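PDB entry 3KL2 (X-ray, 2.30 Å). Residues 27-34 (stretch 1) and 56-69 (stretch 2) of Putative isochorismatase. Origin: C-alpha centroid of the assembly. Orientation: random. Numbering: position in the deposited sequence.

Stretch 1 27-34: AIVLIEYQ
Stretch 2 56-69: GMLANTVAVVDAAR

A strand laid against a helix is one of the basic units of α/β architecture, and residues 27-34 and 56-69 of this putative isochorismatase show how alternation on the strand is matched to periodicity on the helix. Ala27 to Ile31 form the end of a strand that begins earlier in the chain, with phi/psi values, in order, of -153/130, -90/131, -123/117, -107/111 and -99/117. Glu32 then turns sharply at 58/40, and Tyr33 (-78/64) leads to Gln34, the N-cap of a following helix. In the second stretch, Gly56 adopts a positive phi (62/37), which favours glycine, and is the N-cap of the helix that runs from Met57 through Arg69 and beyond. Its turns are held by i to i+4 backbone hydrogen bonds such as Thr61 N to Met57 O (2.8 Å) and Ala68 N to Val64 O (2.9 Å).

The two axes approach to 9.9 Å and run roughly antiparallel, with a signed crossing angle of -149°. The pairs run in opposite order along the two stretches: CA of Ile28 lies 7.5 Å from CA of Ala68, CA of Leu30 8.6 Å from CA of Thr61, and CA of Tyr33 8.6 Å from CA of Leu58. Ile28 and Leu30 point toward the helix, whereas Ala27, Val29 and Ile31 do not reach it.

Apolar packing dominates the strand portion. Ile28 (chi1 m, chi2 m) places CG1 3.7 Å from CB of Ala68, whose short side chain accompanies the closest CA pairing of the register; CD1 of Ile28 reaches CG1 of Val64 (chi1 t) at 4.3 Å. Leu30 (m, t) spreads its two methyls between successive turns: CD1 lies 3.8 Å from CG2 of Val65 (chi1 t), and CD2 lies 3.6 Å from CG2 of Thr61. Such contacts carry no directional bond and gain from excluding water.

Polar and aromatic chemistry gathers beyond the strand, at Tyr33 (chi1 -74°, chi2 -100°). Its OH donates a hydrogen bond to OG1 of Thr61 (2.8 Å), the sole hydrogen bond between the stretches. Thr61, with chi1 m, in turn donates from OG1 to the backbone O of Met57 (2.7 Å), so a buried hydroxyl relay ends on a helix carbonyl. Met57 (chi1 p, chi2 93°, chi3 p) brings CE to 3.7 Å from CE1 of Tyr33, with SD 5.2 Å from the ring centroid in an oblique sulfur-aromatic contact. At the ring edge, CD1 of Leu58 (t, p) lies 4.2 Å from CD1 of Tyr33. Altogether 341 Å² is buried between the stretches.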

# COMPACT_ATOMS: atom_id res chain seq x y z
N ALA A 27 14.87 -14.20 3.56
CA ALA A 27 14.48 -14.44 2.19
C ALA A 27 15.45 -13.74 1.27
O ALA A 27 15.72 -12.53 1.44
CB ALA A 27 13.15 -13.91 1.95
N ILE A 28 15.95 -14.47 0.28
CA ILE A 28 16.83 -13.87 -0.71
C ILE A 28 15.83 -13.42 -1.76
O ILE A 28 14.94 -14.17 -2.10
CB ILE A 28 17.87 -14.89 -1.26
CG1 ILE A 28 18.67 -15.56 -0.12
CG2 ILE A 28 18.83 -14.22 -2.24
CD1 ILE A 28 19.63 -14.60 0.65
N VAL A 29 15.92 -12.19 -2.22
CA VAL A 29 15.00 -11.66 -3.22
C VAL A 29 15.84 -11.18 -4.41
O VAL A 29 16.67 -10.28 -4.26
CB VAL A 29 14.16 -10.52 -2.65
CG1 VAL A 29 13.17 -10.05 -3.66
CG2 VAL A 29 13.46 -10.97 -1.29
N LEU A 30 15.65 -11.83 -5.56
CA LEU A 30 16.45 -11.63 -6.78
C LEU A 30 15.68 -10.86 -7.85
O LEU A 30 14.72 -11.37 -8.42
CB LEU A 30 16.83 -12.99 -7.36
CG LEU A 30 17.64 -13.86 -6.40
CD1 LEU A 30 17.97 -15.23 -7.07
CD2 LEU A 30 18.93 -13.11 -5.90
N ILE A 31 16.10 -9.63 -8.12
CA ILE A 31 15.29 -8.75 -8.92
C ILE A 31 15.81 -8.79 -10.33
O ILE A 31 16.95 -8.38 -10.59
CB ILE A 31 15.33 -7.30 -8.43
CG1 ILE A 31 14.82 -7.20 -6.99
CG2 ILE A 31 14.46 -6.40 -9.35
CD1 ILE A 31 14.84 -5.78 -6.40
N GLU A 32 14.95 -9.25 -11.24
CA GLU A 32 15.19 -9.17 -12.67
C GLU A 32 16.46 -9.83 -13.20
O GLU A 32 17.10 -9.32 -14.14
CB GLU A 32 15.10 -7.71 -13.10
CG GLU A 32 13.63 -7.28 -13.22
CD GLU A 32 13.39 -5.85 -12.86
OE1 GLU A 32 12.30 -5.61 -12.30
OE2 GLU A 32 14.30 -5.01 -13.11
N TYR A 33 16.81 -11.00 -12.67
CA TYR A 33 17.88 -11.74 -13.28
C TYR A 33 17.37 -12.43 -14.54
O TYR A 33 17.37 -13.66 -14.59
CB TYR A 33 18.45 -12.73 -12.32
CG TYR A 33 19.31 -12.15 -11.23
CD1 TYR A 33 20.70 -12.17 -11.31
CD2 TYR A 33 18.73 -11.61 -10.09
CE1 TYR A 33 21.49 -11.67 -10.25
CE2 TYR A 33 19.50 -11.09 -9.07
CZ TYR A 33 20.87 -11.14 -9.15
OH TYR A 33 21.57 -10.63 -8.09
N GLN A 34 16.97 -11.63 -15.53
CA GLN A 34 16.40 -12.11 -16.76
C GLN A 34 17.37 -11.89 -17.90
O GLN A 34 18.17 -10.96 -17.85
CB GLN A 34 15.08 -11.38 -17.08
CG GLN A 34 13.91 -11.77 -16.15
CD GLN A 34 12.90 -10.71 -16.07
OE1 GLN A 34 13.04 -9.78 -15.26
NE2 GLN A 34 11.90 -10.75 -16.95
N GLY A 56 31.39 -8.82 -11.05
CA GLY A 56 31.20 -10.27 -11.04
C GLY A 56 29.92 -10.64 -10.33
O GLY A 56 29.87 -11.65 -9.64
N MET A 57 28.88 -9.83 -10.50
CA MET A 57 27.63 -9.99 -9.76
C MET A 57 26.96 -11.33 -10.04
O MET A 57 26.43 -11.96 -9.10
CB MET A 57 26.63 -8.85 -10.02
CG MET A 57 26.15 -8.72 -11.47
SD MET A 57 24.63 -9.59 -11.85
CE MET A 57 23.42 -8.61 -10.91
N LEU A 58 26.99 -11.77 -11.29
CA LEU A 58 26.26 -12.97 -11.65
C LEU A 58 26.82 -14.18 -10.87
O LEU A 58 26.08 -14.86 -10.16
CB LEU A 58 26.22 -13.19 -13.17
CG LEU A 58 25.36 -14.40 -13.54
CD1 LEU A 58 23.91 -14.13 -13.14
CD2 LEU A 58 25.48 -14.83 -15.04
N ALA A 59 28.12 -14.43 -10.96
CA ALA A 59 28.72 -15.52 -10.21
C ALA A 59 28.53 -15.33 -8.71
O ALA A 59 28.36 -16.30 -7.96
CB ALA A 59 30.23 -15.69 -10.56
N ASN A 60 28.56 -14.09 -8.26
CA ASN A 60 28.47 -13.84 -6.82
C ASN A 60 27.05 -14.18 -6.32
O ASN A 60 26.86 -14.67 -5.22
CB ASN A 60 28.79 -12.37 -6.50
CG ASN A 60 30.24 -12.01 -6.67
OD1 ASN A 60 31.15 -12.78 -6.33
ND2 ASN A 60 30.48 -10.80 -7.17
N THR A 61 26.06 -13.88 -7.14
CA THR A 61 24.68 -14.18 -6.78
C THR A 61 24.50 -15.69 -6.67
O THR A 61 23.90 -16.18 -5.71
CB THR A 61 23.68 -13.59 -7.79
OG1 THR A 61 23.94 -12.20 -7.97
CG2 THR A 61 22.24 -13.76 -7.29
N VAL A 62 25.08 -16.41 -7.64
CA VAL A 62 25.00 -17.88 -7.67
C VAL A 62 25.54 -18.44 -6.37
O VAL A 62 24.89 -19.22 -5.73
CB VAL A 62 25.70 -18.49 -8.89
CG1 VAL A 62 25.73 -20.03 -8.79
CG2 VAL A 62 24.98 -18.05 -10.15
N ALA A 63 26.72 -17.99 -5.97
CA ALA A 63 27.31 -18.45 -4.73
C ALA A 63 26.44 -18.11 -3.49
O ALA A 63 26.51 -18.80 -2.47
CB ALA A 63 28.70 -17.88 -4.57
N VAL A 64 25.64 -17.05 -3.56
CA VAL A 64 24.84 -16.67 -2.41
C VAL A 64 23.56 -17.50 -2.40
O VAL A 64 23.05 -17.89 -1.34
CB VAL A 64 24.49 -15.17 -2.37
CG1 VAL A 64 23.51 -14.89 -1.24
CG2 VAL A 64 25.73 -14.29 -2.20
N VAL A 65 23.05 -17.78 -3.59
CA VAL A 65 21.89 -18.63 -3.72
C VAL A 65 22.22 -20.04 -3.21
O VAL A 65 21.57 -20.56 -2.29
CB VAL A 65 21.39 -18.66 -5.18
CG1 VAL A 65 20.51 -19.86 -5.42
CG2 VAL A 65 20.67 -17.35 -5.52
N ASP A 66 23.26 -20.64 -3.78
CA ASP A 66 23.75 -21.96 -3.32
C ASP A 66 23.82 -22.04 -1.79
O ASP A 66 23.24 -22.95 -1.19
CB ASP A 66 25.11 -22.30 -3.93
CG ASP A 66 25.04 -22.64 -5.42
OD1 ASP A 66 23.93 -22.73 -6.00
OD2 ASP A 66 26.13 -22.84 -6.03
N ALA A 67 24.48 -21.07 -1.16
CA ALA A 67 24.57 -21.09 0.30
C ALA A 67 23.20 -20.95 0.96
O ALA A 67 22.95 -21.52 2.02
CB ALA A 67 25.51 -20.03 0.80
N ALA A 68 22.32 -20.19 0.34
CA ALA A 68 20.98 -19.95 0.86
C ALA A 68 20.22 -21.27 0.91
O ALA A 68 19.73 -21.64 1.97
CB ALA A 68 20.25 -18.93 0.01
N ARG A 69 20.16 -21.99 -0.20
CA ARG A 69 19.53 -23.31 -0.21
C ARG A 69 20.11 -24.19 0.92
O ARG A 69 19.34 -24.71 1.75
CB ARG A 69 19.68 -24.01 -1.58
CG ARG A 69 19.08 -23.21 -2.74
CD ARG A 69 18.47 -24.07 -3.86
NE ARG A 69 17.60 -23.29 -4.76
CZ ARG A 69 18.00 -22.72 -5.90
NH1 ARG A 69 19.27 -22.82 -6.34
NH2 ARG A 69 17.13 -22.06 -6.65